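Local coordinates for soluble inorganic pyrophosphatase (Toxoplasma gondii, PDB 5WRT), which probably hydrolyses inorganic pyrophosphate to phosphate with the help of magnesium ions, at residues P29-P34 with P68-M73; L89-G94 with R188-W193; V139-A144 with W155-I160. All coordinates share one frame; numbering follows the deposited sequence.

Contact 1: P29-P34 with P68-M73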
loop_
_atom_site.group_PDB
_atom_site.type_symbol
_atom_site.label_atom_id
_atom_site.label_comp_id
_atom_site.label_asym_id
_atom_site.label_seq_id
_atom_site.Cartn_x
_atom_site.Cartn_y
_atom_site.Cartn_z
ATOM N N PRO A 29 6.304 28.533 0.245
ATOM C CA PRO A 29 6.392 27.550 -0.847
ATOM C C PRO A 29 5.144 27.483 -1.706
ATOM O O PRO A 29 5.235 27.058 -2.863
ATOM C CB PRO A 29 6.630 26.222 -0.113
ATOM C CG PRO A 29 6.228 26.472 1.307
ATOM C CD PRO A 29 6.502 27.918 1.569
ATOM N N TRP A 30 3.985 27.881 -1.183
ATOM C CA TRP A 30 2.753 27.858 -1.961
ATOM C C TRP A 30 2.550 29.140 -2.758
ATOM O O TRP A 30 2.121 29.086 -3.915
ATOM C CB TRP A 30 1.548 27.628 -1.044
ATOM C CG TRP A 30 0.263 27.402 -1.794
ATOM C CD1 TRP A 30 0.108 26.705 -2.958
ATOM C CD2 TRP A 30 -1.043 27.875 -1.434
ATOM N NE1 TRP A 30 -1.211 26.713 -3.343
ATOM C CE2 TRP A 30 -1.938 27.424 -2.424
ATOM C CE3 TRP A 30 -1.541 28.634 -0.369
ATOM C CZ2 TRP A 30 -3.303 27.708 -2.383
ATOM C CZ3 TRP A 30 -2.897 28.914 -0.330
ATOM C CH2 TRP A 30 -3.762 28.451 -1.331
ATOM N N HIS A 31 2.853 30.293 -2.161
ATOM C CA HIS A 31 2.563 31.578 -2.784
ATOM C C HIS A 31 3.724 32.127 -3.607
ATOM O O HIS A 31 3.497 32.663 -4.696
ATOM C CB HIS A 31 2.183 32.614 -1.725
ATOM C CG HIS A 31 0.929 32.296 -0.978
ATOM N ND1 HIS A 31 -0.308 32.256 -1.582
ATOM C CD2 HIS A 31 0.720 32.020 0.330
ATOM C CE1 HIS A 31 -1.225 31.959 -0.681
ATOM N NE2 HIS A 31 -0.628 31.809 0.488
ATOM N N ASP A 32 4.962 32.025 -3.119
ATOM C CA ASP A 32 6.044 32.796 -3.714
ATOM C C ASP A 32 7.003 31.976 -4.563
ATOM O O ASP A 32 7.881 32.559 -5.202
ATOM C CB ASP A 32 6.842 33.505 -2.616
ATOM C CG ASP A 32 5.961 34.112 -1.538
ATOM O OD1 ASP A 32 4.991 34.831 -1.858
ATOM O OD2 ASP A 32 6.236 33.835 -0.344
ATOM N N ILE A 33 6.856 30.656 -4.604
ATOM C CA ILE A 33 7.651 29.827 -5.515
ATOM C C ILE A 33 6.949 29.757 -6.863
ATOM O O ILE A 33 5.760 29.419 -6.919
ATOM C CB ILE A 33 7.898 28.431 -4.933
ATOM C CG1 ILE A 33 8.810 28.532 -3.714
ATOM C CG2 ILE A 33 8.516 27.512 -5.979
ATOM C CD1 ILE A 33 9.297 27.208 -3.208
ATOM N N PRO A 34 7.631 30.072 -7.963
ATOM C CA PRO A 34 6.982 29.983 -9.274
ATOM C C PRO A 34 6.650 28.541 -9.620
ATOM O O PRO A 34 7.417 27.620 -9.330
ATOM C CB PRO A 34 8.030 30.566 -10.230
ATOM C CG PRO A 34 9.329 30.360 -9.530
ATOM C CD PRO A 34 9.032 30.520 -8.066
ATOM N N PRO A 68 1.668 32.179 8.516
ATOM C CA PRO A 68 2.500 33.047 7.675
ATOM C C PRO A 68 3.640 32.260 7.044
ATOM O O PRO A 68 4.320 31.478 7.711
ATOM C CB PRO A 68 3.009 34.112 8.654
ATOM C CG PRO A 68 2.887 33.480 10.003
ATOM C CD PRO A 68 1.672 32.609 9.925
ATOM N N PHE A 69 3.819 32.458 5.736
ATOM C CA PHE A 69 4.812 31.792 4.896
ATOM C C PHE A 69 4.509 30.314 4.687
ATOM O O PHE A 69 5.352 29.593 4.138
ATOM C CB PHE A 69 6.233 31.951 5.452
ATOM C CG PHE A 69 6.730 33.367 5.438
ATOM C CD1 PHE A 69 6.858 34.057 4.245
ATOM C CD2 PHE A 69 7.050 34.015 6.620
ATOM C CE1 PHE A 69 7.309 35.364 4.228
ATOM C CE2 PHE A 69 7.499 35.322 6.611
ATOM C CZ PHE A 69 7.629 35.997 5.411
ATOM N N THR A 70 3.332 29.848 5.103
ATOM C CA THR A 70 2.842 28.506 4.819
ATOM C C THR A 70 3.901 27.415 5.056
ATOM O O THR A 70 4.268 26.695 4.146
ATOM C CB THR A 70 2.308 28.415 3.395
ATOM O OG1 THR A 70 3.385 28.577 2.464
ATOM C CG2 THR A 70 1.277 29.504 3.152
ATOM N N PRO A 71 4.390 27.290 6.293
ATOM C CA PRO A 71 5.430 26.291 6.564
ATOM C C PRO A 71 4.887 24.874 6.493
ATOM O O PRO A 71 3.679 24.630 6.547
ATOM C CB PRO A 71 5.884 26.635 7.984
ATOM C CG PRO A 71 4.672 27.227 8.614
ATOM C CD PRO A 71 3.971 27.989 7.520
ATOM N N ILE A 72 5.811 23.927 6.379
ATOM C CA ILE A 72 5.465 22.512 6.350
ATOM C C ILE A 72 5.584 21.983 7.772
ATOM O O ILE A 72 6.644 22.085 8.397
ATOM C CB ILE A 72 6.371 21.732 5.386
ATOM C CG1 ILE A 72 6.177 22.230 3.954
ATOM C CG2 ILE A 72 6.089 20.236 5.469
ATOM C CD1 ILE A 72 7.107 21.586 2.957
ATOM N N MET A 73 4.493 21.412 8.278
ATOM C CA MET A 73 4.439 20.831 9.610
ATOM C C MET A 73 3.620 19.554 9.533
ATOM O O MET A 73 2.979 19.267 8.519
ATOM C CB MET A 73 3.816 21.800 10.628
ATOM C CG MET A 73 4.383 23.210 10.606
ATOM S SD MET A 73 3.729 24.262 11.920
ATOM C CE MET A 73 4.379 23.460 13.384
#
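Pro29 and Thr70 carry this contact: the pyrrolidine ring and the threonine side chain lie alongside each other, running opposite ways. Pro29 CD does most of the touching, 3.3 Å from Thr70 OG1 and equally close to Phe69 O. The neighbouring ring carbon, Pro29 CG, lies 3.5 Å from Thr70 O. One edge of the proline is set among three oxygens in van der Waals contact; no hydrogen bond joins the two segments.

Thr70 has left-handed backbone angles, and its hydroxyl sits between its own backbone N and carbonyl carbon (chi1 67°). That rotation brings OG1 over to Pro29 and leaves the methyl for the histidine. Thr70 CG2 approaches the His31 ring at a slant, 3.8 Å from His31 CD2. On one face of the imidazole lies Trp30 CD2, offset toward the rim. Trp30 begins toward Thr70, its CB 4.1 Å from Thr70 OG1, but its CG is anti to the backbone N (chi1 -172°) and the indole leads off.

Thr70 OG1 is hydrogen-bonded with Ser28 OG, and that oxygen accepts the backbone N-H groups of Trp30 and His31, while Trp30 NE1 reaches Thr99 O and His31 ND1 pairs with Tyr228 OH. The Pro29 side chain is about 7 Å from that of Glu52, a magnesium ligand of this protein, though no ion binds it in this chain. The contact joins the loop after strand 26-27 to the turn leading into strand 72-74; Leu19 of strand 16-20 and Met63 of strand 57-63 pack on Pro29, and Tyr228 of helix 214-232 is edge-to-face with Trp30.

Contact 2: L89-G94 with R188-W193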
loop_
_atom_site.group_PDB
_atom_site.type_symbol
_atom_site.label_atom_id
_atom_site.label_comp_id
_atom_site.label_asym_id
_atom_site.label_seq_id
_atom_site.Cartn_x
_atom_site.Cartn_y
_atom_site.Cartn_z
ATOM N N LEU A 89 4.477 5.694 2.637
ATOM C CA LEU A 89 4.452 6.111 1.242
ATOM C C LEU A 89 5.802 5.813 0.600
ATOM O O LEU A 89 6.847 6.202 1.130
ATOM C CB LEU A 89 4.125 7.600 1.143
ATOM C CG LEU A 89 3.616 8.153 -0.189
ATOM C CD1 LEU A 89 2.659 7.183 -0.861
ATOM C CD2 LEU A 89 2.936 9.487 0.047
ATOM N N TYR A 90 5.781 5.127 -0.540
ATOM C CA TYR A 90 6.999 4.633 -1.169
ATOM C C TYR A 90 7.562 5.585 -2.215
ATOM O O TYR A 90 8.457 5.195 -2.970
ATOM C CB TYR A 90 6.746 3.265 -1.809
ATOM C CG TYR A 90 6.102 2.272 -0.873
ATOM C CD1 TYR A 90 6.780 1.805 0.245
ATOM C CD2 TYR A 90 4.816 1.801 -1.107
ATOM C CE1 TYR A 90 6.197 0.900 1.106
ATOM C CE2 TYR A 90 4.223 0.892 -0.250
ATOM C CZ TYR A 90 4.920 0.446 0.854
ATOM O OH TYR A 90 4.341 -0.457 1.713
ATOM N N TRP A 91 7.059 6.814 -2.283
ATOM C CA TRP A 91 7.523 7.784 -3.262
ATOM C C TRP A 91 7.498 9.173 -2.645
ATOM O O TRP A 91 6.705 9.452 -1.743
ATOM C CB TRP A 91 6.661 7.751 -4.534
ATOM C CG TRP A 91 6.477 6.370 -5.089
ATOM C CD1 TRP A 91 7.265 5.745 -6.012
ATOM C CD2 TRP A 91 5.451 5.432 -4.739
ATOM N NE1 TRP A 91 6.790 4.481 -6.263
ATOM C CE2 TRP A 91 5.676 4.265 -5.494
ATOM C CE3 TRP A 91 4.361 5.469 -3.862
ATOM C CZ2 TRP A 91 4.851 3.144 -5.400
ATOM C CZ3 TRP A 91 3.544 4.355 -3.771
ATOM C CH2 TRP A 91 3.793 3.209 -4.536
ATOM N N ASN A 92 8.388 10.038 -3.129
ATOM C CA ASN A 92 8.352 11.437 -2.728
ATOM C C ASN A 92 7.015 12.051 -3.120
ATOM O O ASN A 92 6.520 11.847 -4.233
ATOM C CB ASN A 92 9.503 12.208 -3.370
ATOM C CG ASN A 92 10.856 11.619 -3.028
ATOM O OD1 ASN A 92 11.312 11.705 -1.888
ATOM N ND2 ASN A 92 11.502 11.010 -4.015
ATOM N N TYR A 93 6.427 12.802 -2.194
ATOM C CA TYR A 93 5.062 13.276 -2.346
ATOM C C TYR A 93 4.969 14.716 -1.872
ATOM O O TYR A 93 5.593 15.092 -0.877
ATOM C CB TYR A 93 4.098 12.383 -1.558
ATOM C CG TYR A 93 2.638 12.759 -1.657
ATOM C CD1 TYR A 93 1.901 12.458 -2.794
ATOM C CD2 TYR A 93 1.986 13.382 -0.599
ATOM C CE1 TYR A 93 0.562 12.789 -2.887
ATOM C CE2 TYR A 93 0.647 13.714 -0.681
ATOM C CZ TYR A 93 -0.061 13.414 -1.828
ATOM O OH TYR A 93 -1.394 13.743 -1.917
ATOM N N GLY A 94 4.180 15.515 -2.584
ATOM C CA GLY A 94 4.038 16.914 -2.243
ATOM C C GLY A 94 2.970 17.620 -3.050
ATOM O O GLY A 94 1.916 17.044 -3.334
ATOM N N ARG A 188 -1.509 3.713 -7.646
ATOM C CA ARG A 188 -2.967 3.626 -7.665
ATOM C C ARG A 188 -3.487 2.812 -6.488
ATOM O O ARG A 188 -4.432 3.219 -5.805
ATOM C CB ARG A 188 -3.451 3.019 -8.983
ATOM C CG ARG A 188 -4.971 2.860 -9.043
ATOM C CD ARG A 188 -5.454 2.400 -10.412
ATOM N NE ARG A 188 -4.471 1.547 -11.068
ATOM C CZ ARG A 188 -4.018 1.736 -12.303
ATOM N NH1 ARG A 188 -4.470 2.745 -13.035
ATOM N NH2 ARG A 188 -3.115 0.905 -12.806
ATOM N N GLU A 189 -2.880 1.650 -6.237
ATOM C CA GLU A 189 -3.356 0.799 -5.153
ATOM C C GLU A 189 -3.052 1.407 -3.791
ATOM O O GLU A 189 -3.808 1.190 -2.836
ATOM C CB GLU A 189 -2.740 -0.595 -5.265
ATOM C CG GLU A 189 -3.163 -1.363 -6.514
ATOM C CD GLU A 189 -4.661 -1.328 -6.764
ATOM O OE1 GLU A 189 -5.441 -1.433 -5.794
ATOM O OE2 GLU A 189 -5.059 -1.188 -7.940
ATOM N N TRP A 190 -1.962 2.169 -3.680
ATOM C CA TRP A 190 -1.650 2.828 -2.418
ATOM C C TRP A 190 -2.747 3.811 -2.032
ATOM O O TRP A 190 -3.273 3.768 -0.914
ATOM C CB TRP A 190 -0.300 3.543 -2.512
ATOM C CG TRP A 190 0.301 3.850 -1.174
ATOM C CD1 TRP A 190 1.260 3.128 -0.523
ATOM C CD2 TRP A 190 -0.024 4.950 -0.314
ATOM N NE1 TRP A 190 1.555 3.713 0.684
ATOM C CE2 TRP A 190 0.779 4.832 0.838
ATOM C CE3 TRP A 190 -0.914 6.025 -0.407
ATOM C CZ2 TRP A 190 0.720 5.748 1.888
ATOM C CZ3 TRP A 190 -0.971 6.933 0.636
ATOM C CH2 TRP A 190 -0.160 6.788 1.768
ATOM N N PHE A 191 -3.115 4.700 -2.953
ATOM C CA PHE A 191 -4.128 5.703 -2.655
ATOM C C PHE A 191 -5.544 5.141 -2.677
ATOM O O PHE A 191 -6.453 5.780 -2.138
ATOM C CB PHE A 191 -3.997 6.878 -3.624
ATOM C CG PHE A 191 -2.844 7.784 -3.303
ATOM C CD1 PHE A 191 -2.932 8.692 -2.260
ATOM C CD2 PHE A 191 -1.661 7.709 -4.021
ATOM C CE1 PHE A 191 -1.869 9.522 -1.951
ATOM C CE2 PHE A 191 -0.594 8.535 -3.715
ATOM C CZ PHE A 191 -0.699 9.443 -2.678
ATOM N N ARG A 192 -5.751 3.967 -3.275
ATOM C CA ARG A 192 -7.067 3.339 -3.205
ATOM C C ARG A 192 -7.346 2.793 -1.809
ATOM O O ARG A 192 -8.478 2.875 -1.320
ATOM C CB ARG A 192 -7.183 2.219 -4.241
ATOM C CG ARG A 192 -8.606 1.693 -4.415
ATOM C CD ARG A 192 -8.631 0.208 -4.754
ATOM N NE ARG A 192 -7.945 -0.091 -6.007
ATOM C CZ ARG A 192 -8.509 -0.011 -7.209
ATOM N NH1 ARG A 192 -9.778 0.357 -7.328
ATOM N NH2 ARG A 192 -7.802 -0.304 -8.293
ATOM N N TRP A 193 -6.324 2.247 -1.148
ATOM C CA TRP A 193 -6.514 1.461 0.063
ATOM C C TRP A 193 -6.080 2.157 1.347
ATOM O O TRP A 193 -6.428 1.675 2.430
ATOM C CB TRP A 193 -5.754 0.129 -0.058
ATOM C CG TRP A 193 -6.344 -0.822 -1.056
ATOM C CD1 TRP A 193 -5.915 -1.042 -2.334
ATOM C CD2 TRP A 193 -7.467 -1.689 -0.855
ATOM N NE1 TRP A 193 -6.705 -1.988 -2.942
ATOM C CE2 TRP A 193 -7.665 -2.402 -2.056
ATOM C CE3 TRP A 193 -8.325 -1.932 0.222
ATOM C CZ2 TRP A 193 -8.686 -3.339 -2.209
ATOM C CZ3 TRP A 193 -9.338 -2.862 0.068
ATOM C CH2 TRP A 193 -9.509 -3.554 -1.138
#
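Trp190 presents one indole face to Leu89, whose CD1 methyl stands over the six-membered ring in a CH-pi contact, 3.4 Å from its centroid and 11° off the normal. The edge of the same indole, near its plane, meets Tyr90: Trp190 CD1 is 3.7 Å from Tyr90 CE2. Trp91 turns its own edge toward the Trp190 face as an offset edge-to-face pair, the planes at 84°, with Trp91 CZ3 4.1 Å from Trp190 CB. Tyr90 CB covers one face of Trp91, toward the rim, and Leu89 CD1 lies in plane at its edge. Trp190 CE3 stands over the centre of one Phe191 face, and the Phe191 tip runs into that of Tyr93, Tyr93 CE1 lying 3.6 Å from Phe191 CZ. Tyr194 stacks with Trp190 and is edge-to-face with Phe191.

Trp190 CG is anti to the backbone N (chi1 -161°), which swings the indole off the helix and in among Leu89, Tyr90 and Trp91; its NE1 bonds Thr88 O. Tyr90 OH goes to Ser87 OG of the second subunit, and Trp91 is edge-to-face with Trp193 of that subunit.

The result is a buried aromatic cluster, itself part of the dimer interface, packing helix 183-193 onto the segment leading into strand 92-95. Tyr93, hydrogen-bonded through OH to Lys156, leads from this core to the magnesium site of the pyrophosphatase, its side chain about 3 Å from that of the metal ligand Asp122.

Contact 3: V139-A144 with W155-I160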
loop_
_atom_site.group_PDB
_atom_site.type_symbol
_atom_site.label_atom_id
_atom_site.label_comp_id
_atom_site.label_asym_id
_atom_site.label_seq_id
_atom_site.Cartn_x
_atom_site.Cartn_y
_atom_site.Cartn_z
ATOM N N VAL A 139 10.202 19.133 -11.881
ATOM C CA VAL A 139 9.765 17.810 -12.301
ATOM C C VAL A 139 9.112 17.908 -13.671
ATOM O O VAL A 139 8.557 18.944 -14.050
ATOM C CB VAL A 139 8.787 17.172 -11.284
ATOM C CG1 VAL A 139 9.432 17.068 -9.911
ATOM C CG2 VAL A 139 7.490 17.969 -11.215
ATOM N N LYS A 140 9.186 16.810 -14.417
ATOM C CA LYS A 140 8.445 16.651 -15.658
ATOM C C LYS A 140 7.227 15.784 -15.383
ATOM O O LYS A 140 7.349 14.690 -14.818
ATOM C CB LYS A 140 9.315 16.030 -16.750
ATOM C CG LYS A 140 8.553 15.651 -18.008
ATOM C CD LYS A 140 9.498 15.267 -19.134
ATOM C CE LYS A 140 10.584 14.319 -18.653
ATOM N NZ LYS A 140 11.392 13.784 -19.783
ATOM N N VAL A 141 6.060 16.276 -15.775
ATOM C CA VAL A 141 4.801 15.602 -15.488
ATOM C C VAL A 141 4.606 14.451 -16.468
ATOM O O VAL A 141 4.772 14.616 -17.682
ATOM C CB VAL A 141 3.638 16.603 -15.546
ATOM C CG1 VAL A 141 2.342 15.892 -15.797
ATOM C CG2 VAL A 141 3.571 17.396 -14.247
ATOM N N LEU A 142 4.247 13.277 -15.937
ATOM C CA LEU A 142 4.105 12.070 -16.739
ATOM C C LEU A 142 2.673 11.566 -16.857
ATOM O O LEU A 142 2.372 10.833 -17.804
ATOM C CB LEU A 142 4.968 10.942 -16.156
ATOM C CG LEU A 142 6.469 11.209 -16.055
ATOM C CD1 LEU A 142 7.137 10.162 -15.173
ATOM C CD2 LEU A 142 7.099 11.240 -17.435
ATOM N N GLY A 143 1.795 11.933 -15.935
ATOM C CA GLY A 143 0.448 11.399 -15.929
ATOM C C GLY A 143 -0.258 11.775 -14.647
ATOM O O GLY A 143 0.279 12.496 -13.801
ATOM N N ALA A 144 -1.485 11.275 -14.517
ATOM C CA ALA A 144 -2.315 11.641 -13.378
ATOM C C ALA A 144 -3.383 10.582 -13.153
ATOM O O ALA A 144 -3.986 10.086 -14.107
ATOM C CB ALA A 144 -2.970 13.011 -13.583
ATOM N N TRP A 155 -6.810 14.540 -7.511
ATOM C CA TRP A 155 -5.812 14.133 -8.492
ATOM C C TRP A 155 -4.498 13.771 -7.814
ATOM O O TRP A 155 -4.071 14.421 -6.857
ATOM C CB TRP A 155 -5.559 15.254 -9.501
ATOM C CG TRP A 155 -6.656 15.504 -10.482
ATOM C CD1 TRP A 155 -7.576 16.506 -10.438
ATOM C CD2 TRP A 155 -6.933 14.755 -11.672
ATOM N NE1 TRP A 155 -8.415 16.427 -11.521
ATOM C CE2 TRP A 155 -8.044 15.359 -12.294
ATOM C CE3 TRP A 155 -6.354 13.631 -12.270
ATOM C CZ2 TRP A 155 -8.588 14.878 -13.483
ATOM C CZ3 TRP A 155 -6.895 13.155 -13.453
ATOM C CH2 TRP A 155 -8.002 13.777 -14.044
ATOM N N LYS A 156 -3.852 12.730 -8.326
ATOM C CA LYS A 156 -2.474 12.401 -7.973
ATOM C C LYS A 156 -1.665 12.462 -9.265
ATOM O O LYS A 156 -1.663 11.509 -10.051
ATOM C CB LYS A 156 -2.377 11.034 -7.301
ATOM C CG LYS A 156 -3.279 10.877 -6.087
ATOM C CD LYS A 156 -2.964 11.925 -5.031
ATOM C CE LYS A 156 -3.870 11.778 -3.817
ATOM N NZ LYS A 156 -3.919 13.017 -2.991
ATOM N N VAL A 157 -1.002 13.589 -9.494
ATOM C CA VAL A 157 -0.166 13.755 -10.676
ATOM C C VAL A 157 1.130 12.983 -10.474
ATOM O O VAL A 157 1.738 13.031 -9.398
ATOM C CB VAL A 157 0.105 15.248 -10.940
ATOM C CG1 VAL A 157 1.035 15.426 -12.136
ATOM C CG2 VAL A 157 -1.198 16.000 -11.154
ATOM N N LEU A 158 1.560 12.269 -11.509
ATOM C CA LEU A 158 2.813 11.531 -11.476
ATOM C C LEU A 158 3.872 12.310 -12.243
ATOM O O LEU A 158 3.611 12.818 -13.337
ATOM C CB LEU A 158 2.650 10.131 -12.073
ATOM C CG LEU A 158 1.357 9.386 -11.737
ATOM C CD1 LEU A 158 1.237 8.119 -12.569
ATOM C CD2 LEU A 158 1.280 9.063 -10.251
ATOM N N ALA A 159 5.069 12.395 -11.668
ATOM C CA ALA A 159 6.116 13.225 -12.242
ATOM C C ALA A 159 7.473 12.594 -11.967
ATOM O O ALA A 159 7.608 11.709 -11.118
ATOM C CB ALA A 159 6.063 14.652 -11.686
ATOM N N ILE A 160 8.482 13.058 -12.701
ATOM C CA ILE A 160 9.849 12.581 -12.540
ATOM C C ILE A 160 10.764 13.781 -12.331
ATOM O O ILE A 160 10.663 14.785 -13.045
ATOM C CB ILE A 160 10.317 11.730 -13.739
ATOM C CG1 ILE A 160 11.770 11.291 -13.543
ATOM C CG2 ILE A 160 10.143 12.478 -15.054
ATOM C CD1 ILE A 160 11.948 10.247 -12.462
#
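Val141 and Ala159 face each other as a non-hydrogen-bonded pair in an antiparallel beta hairpin, strands 136-149 and 152-161, which is interrupted one step later by a classic beta bulge. Among the backbone bonds, Lys140 and Ile160 exchange two, Lys140 N to Ile160 O and Ile160 N to Lys140 O, both 2.9 Å. At the bulge Leu142 and Gly143 both face Leu158, whose carbonyl oxygen takes two N-H groups: a short, nearly straight bond from Leu142 N (2.7 Å, 168°) and a longer, more bent one from Gly143 N (3.3 Å, 141°). The extra residue shifts the register by one, and Ala144 and Val157 resume as a non-hydrogen-bonded pair. CA-H...O contacts supplement these bonds, among them Ala144 CA to Lys156 O.

Apolar packing accompanies the pairing. With Val141, Ala144 and Ala159 goes Val157, whose CG1 is 3.8 Å from Val141 CG2; Ala217 of helix 214-232 covers Val141 and Ala144. From the bulge, Leu142 CD1 slants across to Ile160 CG2, also at 3.8 Å. Ala144 CB meets Trp155 CE3 at the far end.

The ends of the two buried lysines lead away from the partner strand to polar partners. Lys140 NZ bonds Phe167 O, and Lys156 NZ reaches the magnesium ligands Asp122 and Asp154. In the bond that closes the bulge, Leu158 N sits 2.6 Å from Gly143 O, above the carbonyl plane by 40°.

From the N terminus, contact 1 closes first, bringing residues 68-73 back to the loop at 29-34 and linking the regions that flank the two small three-stranded sheets. Contact 2 opens only afterwards, at 89-94, and closes far along the chain when helix 183-193 returns to it. Contact 3 opens and shuts within that long excursion as a local hairpin, 139-144 with 155-160, in the same mixed sheet that strand 92-95 belongs to. Contacts 2 and 3 touch at Lys156, which meets both Tyr93 and Phe191 next to the magnesium site. Contact 1 stands apart across the chain's centre, its own centre about 23 Å from that of contact 2 and about 21 Å from that of contact 3.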